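Local coordinates for trypanothione-dependent glyoxalase I (Leishmania major, PDB 2C21), which is a nickel-binding member of the glyoxalase/bleomycin-resistance/dioxygenase superfamily, assembled from two copies of a chain with two four-stranded mixed sheets, at residues N126-T129 with M130-A134; Y104-E107 with S108-A112; S22-F25 with Y26-L30. One frame throughout, in Å; residues are numbered along the deposited sequence. Where two conformers were deposited one is given.

Interaction 1 of 3, residues N126-T129 with M130-A134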
# COMPACT_ATOMS: atom_id res chain seq x y z
N ASN A 126 -6.81 11.60 10.72
CA ASN A 126 -7.98 12.41 10.47
C ASN A 126 -7.90 12.94 9.04
O ASN A 126 -7.04 13.78 8.72
CB ASN A 126 -8.07 13.56 11.47
CG ASN A 126 -9.36 14.33 11.34
OD1 ASN A 126 -10.25 14.24 12.20
ND2 ASN A 126 -9.49 15.07 10.24
N GLU A 127 -8.78 12.45 8.17
CA GLU A 127 -8.61 12.65 6.74
C GLU A 127 -8.79 14.10 6.35
O GLU A 127 -8.06 14.59 5.48
CB GLU A 127 -9.56 11.79 5.92
CG GLU A 127 -9.45 12.03 4.42
CD GLU A 127 -10.27 11.04 3.58
OE1 GLU A 127 -10.90 10.11 4.15
OE2 GLU A 127 -10.27 11.20 2.35
N LYS A 128 -9.75 14.77 7.00
CA LYS A 128 -10.01 16.18 6.75
C LYS A 128 -8.71 16.96 6.91
O LYS A 128 -8.22 17.59 5.95
CB LYS A 128 -11.10 16.69 7.71
CG LYS A 128 -11.64 18.08 7.41
CD LYS A 128 -12.72 18.46 8.43
CE LYS A 128 -13.20 19.90 8.27
NZ LYS A 128 -12.12 20.90 8.57
N THR A 129 -8.12 16.89 8.10
CA THR A 129 -6.91 17.62 8.44
C THR A 129 -5.77 17.24 7.50
O THR A 129 -5.06 18.10 6.99
CB THR A 129 -6.49 17.36 9.91
OG1 THR A 129 -7.59 17.62 10.79
CG2 THR A 129 -5.32 18.25 10.31
N MET A 130 -5.61 15.95 7.24
CA MET A 130 -4.56 15.47 6.34
C MET A 130 -4.66 16.11 4.95
O MET A 130 -3.64 16.50 4.37
CB MET A 130 -4.59 13.94 6.22
CG MET A 130 -3.52 13.35 5.32
SD MET A 130 -1.84 13.57 5.93
CE MET A 130 -0.97 12.32 4.97
N MET A 131 -5.87 16.22 4.42
CA MET A 131 -6.07 16.74 3.07
C MET A 131 -5.91 18.27 3.00
O MET A 131 -5.41 18.80 1.99
CB MET A 131 -7.44 16.31 2.52
CG MET A 131 -7.61 14.80 2.27
SD MET A 131 -6.27 14.04 1.34
CE MET A 131 -5.45 13.12 2.63
N GLU A 132 -6.33 18.96 4.05
CA GLU A 132 -6.10 20.40 4.15
C GLU A 132 -4.59 20.67 4.09
O GLU A 132 -4.14 21.52 3.32
CB GLU A 132 -6.67 20.97 5.46
CG GLU A 132 -8.18 21.03 5.54
CD GLU A 132 -8.69 21.57 6.87
OE1 GLU A 132 -7.89 22.09 7.67
OE2 GLU A 132 -9.91 21.45 7.11
N LYS A 133 -3.84 19.92 4.89
CA LYS A 133 -2.37 20.05 4.94
C LYS A 133 -1.74 19.69 3.60
O LYS A 133 -0.91 20.41 3.10
CB LYS A 133 -1.78 19.17 6.05
CG LYS A 133 -0.26 19.27 6.23
CD LYS A 133 0.19 20.73 6.26
CE LYS A 133 1.49 20.95 7.03
NZ LYS A 133 1.62 22.39 7.43
N ALA A 134 -2.14 18.55 3.02
CA ALA A 134 -1.63 18.16 1.71
C ALA A 134 -1.87 19.25 0.67
O ALA A 134 -0.98 19.61 -0.09
CB ALA A 134 -2.26 16.85 1.28
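Glu-132 reaches back one turn to Lys-128, and their charged ends meet in a salt bridge of 2.7 Å between OE2 of Glu-132 and NZ of Lys-128. The ammonium approaches OE2 nearly along its C-O axis. Lys-128 runs extended as far as CE and turns only at its last torsion (chi4 -65°), which swings NZ toward the carboxylate. Closer to the backbone, CG of Glu-132 rests 3.5 Å from the carbonyl O of Lys-128, the same oxygen that accepts the backbone N of Glu-132. Thr-129 gives its carbonyl O to the N of Lys-133 in a nearly straight bond (3.0 Å, 169°), while its methyl CG2 packs on Phe-110. All this belongs to the opening turns of helix 127-141, which leaves strand 121-126 at Asn-126, the N-cap residue. Met-130 N donates to the carbonyl O of Asn-126 at 3.0 Å and closes the first turn. Its CB lies 3.6 Å from the carbonyl O of Glu-127, and the chain then bends at chi2 (66°) and leads off to Phe-110 and to Arg-36 of the second subunit. There the side chain comes about 6 Å from a nickel ion. On the neighbouring flank CG of Met-131 touches CG of Glu-127 at 4.0 Å, and the Glu-127 carboxylate forms a salt bridge with Arg-8 of the second subunit.

Interaction 2 of 3, residues Y104-E107 with S108-A112; sequences YEDE and SGFMA
OD1 of Asp-106 takes the backbone N-H of Gly-109 at 2.9 Å, from above the carboxylate plane, and a weak second one from Phe-110 N at 3.3 Å. The other oxygen, OD2, receives Met-111 N in a further weak bond of 3.2 Å. One carboxylate thus collects three consecutive backbone amides in the turn of the beta hairpin formed by strands 102-105 and 111-115. With chi1 at 64°, CG of Asp-106 sits between its own backbone N and carbonyl carbon, which folds the acid in over the loop. The backbone N of Asp-106 is engaged as well, donating almost straight to the carbonyl O of Met-111 (3.3 Å, 178°). Ser-108 adds an ST turn, its OG accepting Phe-110 N at 3.3 Å, and Gly-109 takes a positive phi of 95°, a backbone shape that calls for glycine. Next to the turn, Glu-105 at the end of one strand and Ala-112 near the start of the other form an antiparallel non-hydrogen-bonded pair. Both side chains point to the sheet face under helix 88-97, where Glu-105 makes a salt bridge with Arg-96. Met-111 instead packs on Leu-125 and on Glu-123, a nickel ligand. Its contact with Tyr-104 is Met-aromatic: SD lies obliquely 5.3 Å from the ring centroid, while CG of Met-111 meets the ring edge near its plane, 3.9 Å from CE2 of Tyr-104.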
# COMPACT_ATOMS: atom_id res chain seq x y z
N TYR A 104 1.02 4.33 19.10
CA TYR A 104 1.12 5.78 19.24
C TYR A 104 -0.25 6.43 19.10
O TYR A 104 -1.07 5.98 18.31
CB TYR A 104 2.07 6.34 18.17
CG TYR A 104 2.14 7.85 18.12
CD1 TYR A 104 2.88 8.57 19.06
CD2 TYR A 104 1.47 8.57 17.13
CE1 TYR A 104 2.96 9.96 19.02
CE2 TYR A 104 1.53 9.96 17.08
CZ TYR A 104 2.28 10.65 18.02
OH TYR A 104 2.35 12.02 17.97
N GLU A 105 -0.48 7.49 19.87
CA GLU A 105 -1.72 8.25 19.81
C GLU A 105 -1.40 9.67 20.26
O GLU A 105 -0.99 9.86 21.40
CB GLU A 105 -2.75 7.62 20.76
CG GLU A 105 -4.21 8.06 20.55
CD GLU A 105 -5.09 7.83 21.79
OE1 GLU A 105 -6.20 8.41 21.87
OE2 GLU A 105 -4.67 7.07 22.69
N ASP A 106 -1.54 10.67 19.38
CA ASP A 106 -1.25 12.05 19.77
C ASP A 106 -2.42 12.66 20.56
O ASP A 106 -3.52 12.11 20.58
CB ASP A 106 -0.87 12.94 18.57
CG ASP A 106 -2.00 13.12 17.55
OD1 ASP A 106 -3.16 12.78 17.85
OD2 ASP A 106 -1.70 13.61 16.44
N GLU A 107 -2.16 13.80 21.19
CA GLU A 107 -3.17 14.51 21.97
C GLU A 107 -4.23 15.17 21.09
O GLU A 107 -5.38 15.35 21.51
CB GLU A 107 -2.53 15.58 22.87
CG GLU A 107 -2.29 15.18 24.33
CD GLU A 107 -0.95 14.50 24.56
OE1 GLU A 107 -0.67 13.47 23.90
OE2 GLU A 107 -0.18 14.98 25.42
N SER A 108 -3.84 15.56 19.87
CA SER A 108 -4.70 16.41 19.03
C SER A 108 -5.83 15.64 18.33
O SER A 108 -6.88 16.23 18.05
CB SER A 108 -3.85 17.16 17.99
OG SER A 108 -3.49 16.35 16.89
N GLY A 109 -5.61 14.35 18.07
CA GLY A 109 -6.58 13.51 17.35
C GLY A 109 -6.27 13.42 15.86
O GLY A 109 -7.08 12.91 15.09
N PHE A 110 -5.10 13.89 15.44
CA PHE A 110 -4.72 13.88 14.03
C PHE A 110 -4.23 12.49 13.58
O PHE A 110 -4.53 12.05 12.46
CB PHE A 110 -3.62 14.93 13.76
CG PHE A 110 -3.00 14.82 12.40
CD1 PHE A 110 -3.74 15.06 11.26
CD2 PHE A 110 -1.67 14.43 12.25
CE1 PHE A 110 -3.18 14.95 10.00
CE2 PHE A 110 -1.09 14.32 10.99
CZ PHE A 110 -1.84 14.58 9.86
N MET A 111 -3.51 11.81 14.46
CA MET A 111 -2.73 10.63 14.06
C MET A 111 -2.63 9.60 15.18
O MET A 111 -2.51 9.94 16.35
CB MET A 111 -1.33 11.09 13.65
CG MET A 111 -0.25 10.03 13.62
SD MET A 111 1.35 10.70 13.08
CE MET A 111 1.40 12.29 13.90
N ALA A 112 -2.67 8.32 14.80
CA ALA A 112 -2.37 7.23 15.72
C ALA A 112 -1.78 6.09 14.94
O ALA A 112 -1.93 6.01 13.72
CB ALA A 112 -3.63 6.79 16.46

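Interaction 3 of 3, residues S22-F25 with Y26-L30; sequences SIKF and YTERL
Phe-25 and Tyr-26 form an edge-to-face aromatic pair, planes at 88° and centroids 5.0 Å apart, with CD2 of Phe-25 standing over the centre of the Tyr-26 ring. CE2 of Phe-25 also presses tightly on CD1 of Leu-30 (3.3 Å), and CB of Arg-29 lies over one face of the Phe-25 ring. Among the hydrogen bonds, the carbonyl O of Ile-23 is gripped twice by Thr-27, by OG1 at 2.6 Å and by the backbone N at 3.0 Å, from opposite faces of the carbonyl plane. A chi1 of 60° folds the Thr-27 hydroxyl back onto the helix. The carbonyl O of Phe-25 accepts Arg-29 N at 2.9 Å and, weakly, Leu-30 N at 3.2 Å, the two bonds belonging to the wider pi-type turn at 26-29 of helix 19-29. The ionic group joins NZ of Lys-24 to OE1 of Glu-28 at 3.0 Å, on the syn side but 33° out of the carboxylate plane; NH1 of Arg-29 adds a long, weak link to the same oxygen, and NH2 a salt bridge to Asp-94. This chemistry marks an amphipathic helix: the charged side chains pair along the more exposed flank, while the buried rings and Leu-30 meet Ile-122, and the Tyr-26 hydroxyl bonds Asp-116.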
# COMPACT_ATOMS: atom_id res chain seq x y z
N SER A 22 -7.14 -12.15 10.68
CA SER A 22 -6.84 -10.92 9.94
C SER A 22 -8.12 -10.32 9.38
O SER A 22 -8.34 -9.11 9.47
CB SER A 22 -5.83 -11.18 8.81
OG SER A 22 -4.58 -11.56 9.35
N ILE A 23 -8.95 -11.17 8.80
CA ILE A 23 -10.22 -10.74 8.25
C ILE A 23 -11.09 -10.12 9.35
O ILE A 23 -11.72 -9.10 9.11
CB ILE A 23 -10.97 -11.92 7.57
CG1 ILE A 23 -10.28 -12.29 6.26
CG2 ILE A 23 -12.43 -11.56 7.30
CD1 ILE A 23 -10.75 -13.60 5.67
N LYS A 24 -11.10 -10.72 10.54
CA LYS A 24 -11.86 -10.18 11.67
C LYS A 24 -11.42 -8.76 12.03
O LYS A 24 -12.24 -7.86 12.23
CB LYS A 24 -11.73 -11.08 12.90
CG LYS A 24 -12.76 -10.80 14.00
CD LYS A 24 -12.71 -11.83 15.11
CE LYS A 24 -13.77 -11.57 16.15
NZ LYS A 24 -13.47 -10.31 16.89
N PHE A 25 -10.10 -8.58 12.11
CA PHE A 25 -9.52 -7.28 12.38
C PHE A 25 -9.90 -6.23 11.31
O PHE A 25 -10.44 -5.18 11.64
CB PHE A 25 -8.00 -7.41 12.47
CG PHE A 25 -7.31 -6.11 12.73
CD1 PHE A 25 -7.21 -5.61 14.02
CD2 PHE A 25 -6.79 -5.37 11.68
CE1 PHE A 25 -6.59 -4.41 14.27
CE2 PHE A 25 -6.18 -4.16 11.91
CZ PHE A 25 -6.08 -3.67 13.20
N TYR A 26 -9.62 -6.51 10.04
CA TYR A 26 -9.81 -5.50 9.00
C TYR A 26 -11.29 -5.19 8.74
O TYR A 26 -11.62 -4.06 8.38
CB TYR A 26 -9.05 -5.85 7.70
CG TYR A 26 -7.55 -5.67 7.84
CD1 TYR A 26 -6.98 -4.41 7.85
CD2 TYR A 26 -6.71 -6.77 8.01
CE1 TYR A 26 -5.60 -4.23 8.03
CE2 TYR A 26 -5.34 -6.61 8.17
CZ TYR A 26 -4.78 -5.34 8.18
OH TYR A 26 -3.41 -5.19 8.35
N THR A 27 -12.16 -6.16 8.95
CA THR A 27 -13.60 -5.92 8.82
C THR A 27 -14.20 -5.29 10.08
O THR A 27 -14.73 -4.18 10.03
CB THR A 27 -14.36 -7.22 8.42
OG1 THR A 27 -14.16 -8.23 9.42
CG2 THR A 27 -13.84 -7.74 7.10
N GLU A 28 -14.12 -5.99 11.21
CA GLU A 28 -14.78 -5.55 12.44
C GLU A 28 -14.10 -4.34 13.08
O GLU A 28 -14.78 -3.44 13.57
CB GLU A 28 -14.92 -6.69 13.46
CG GLU A 28 -15.72 -7.89 12.95
CD GLU A 28 -15.86 -8.98 14.00
OE1 GLU A 28 -15.33 -8.79 15.12
OE2 GLU A 28 -16.50 -10.02 13.70
N ARG A 29 -12.77 -4.32 13.09
CA ARG A 29 -12.05 -3.19 13.71
C ARG A 29 -11.88 -2.00 12.76
O ARG A 29 -11.95 -0.87 13.20
CB ARG A 29 -10.69 -3.62 14.29
CG ARG A 29 -10.75 -4.81 15.27
CD ARG A 29 -11.13 -4.43 16.72
NE ARG A 29 -12.42 -3.75 16.83
CZ ARG A 29 -13.62 -4.34 16.92
NH1 ARG A 29 -13.74 -5.66 16.90
NH2 ARG A 29 -14.71 -3.59 17.01
N LEU A 30 -11.68 -2.25 11.46
CA LEU A 30 -11.39 -1.15 10.53
C LEU A 30 -12.51 -0.78 9.56
O LEU A 30 -12.44 0.28 8.93
CB LEU A 30 -10.06 -1.41 9.80
CG LEU A 30 -8.84 -1.13 10.69
CD1 LEU A 30 -7.57 -1.71 10.14
CD2 LEU A 30 -8.68 0.37 10.90

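In the fold
Interactions 1 and 2 lie at the surface and touch: Asn-126 N probably bonds Phe-110 O at 2.9 Å, so the hairpin turn abuts the start of helix 127-141. Interaction 3 is partly buried and stands apart, its centre 24 Å from that of interaction 1 and 21 Å from that of interaction 2. Both helical contacts carry a lysine-glutamate pair four residues apart, but only interaction 3 adds an aromatic pair, in keeping with its packing on strand 121-126. Interaction 2 relies mainly on side-chain-to-backbone bonds round a hairpin turn. The second subunit touches interactions 1 and 3, but not interaction 2.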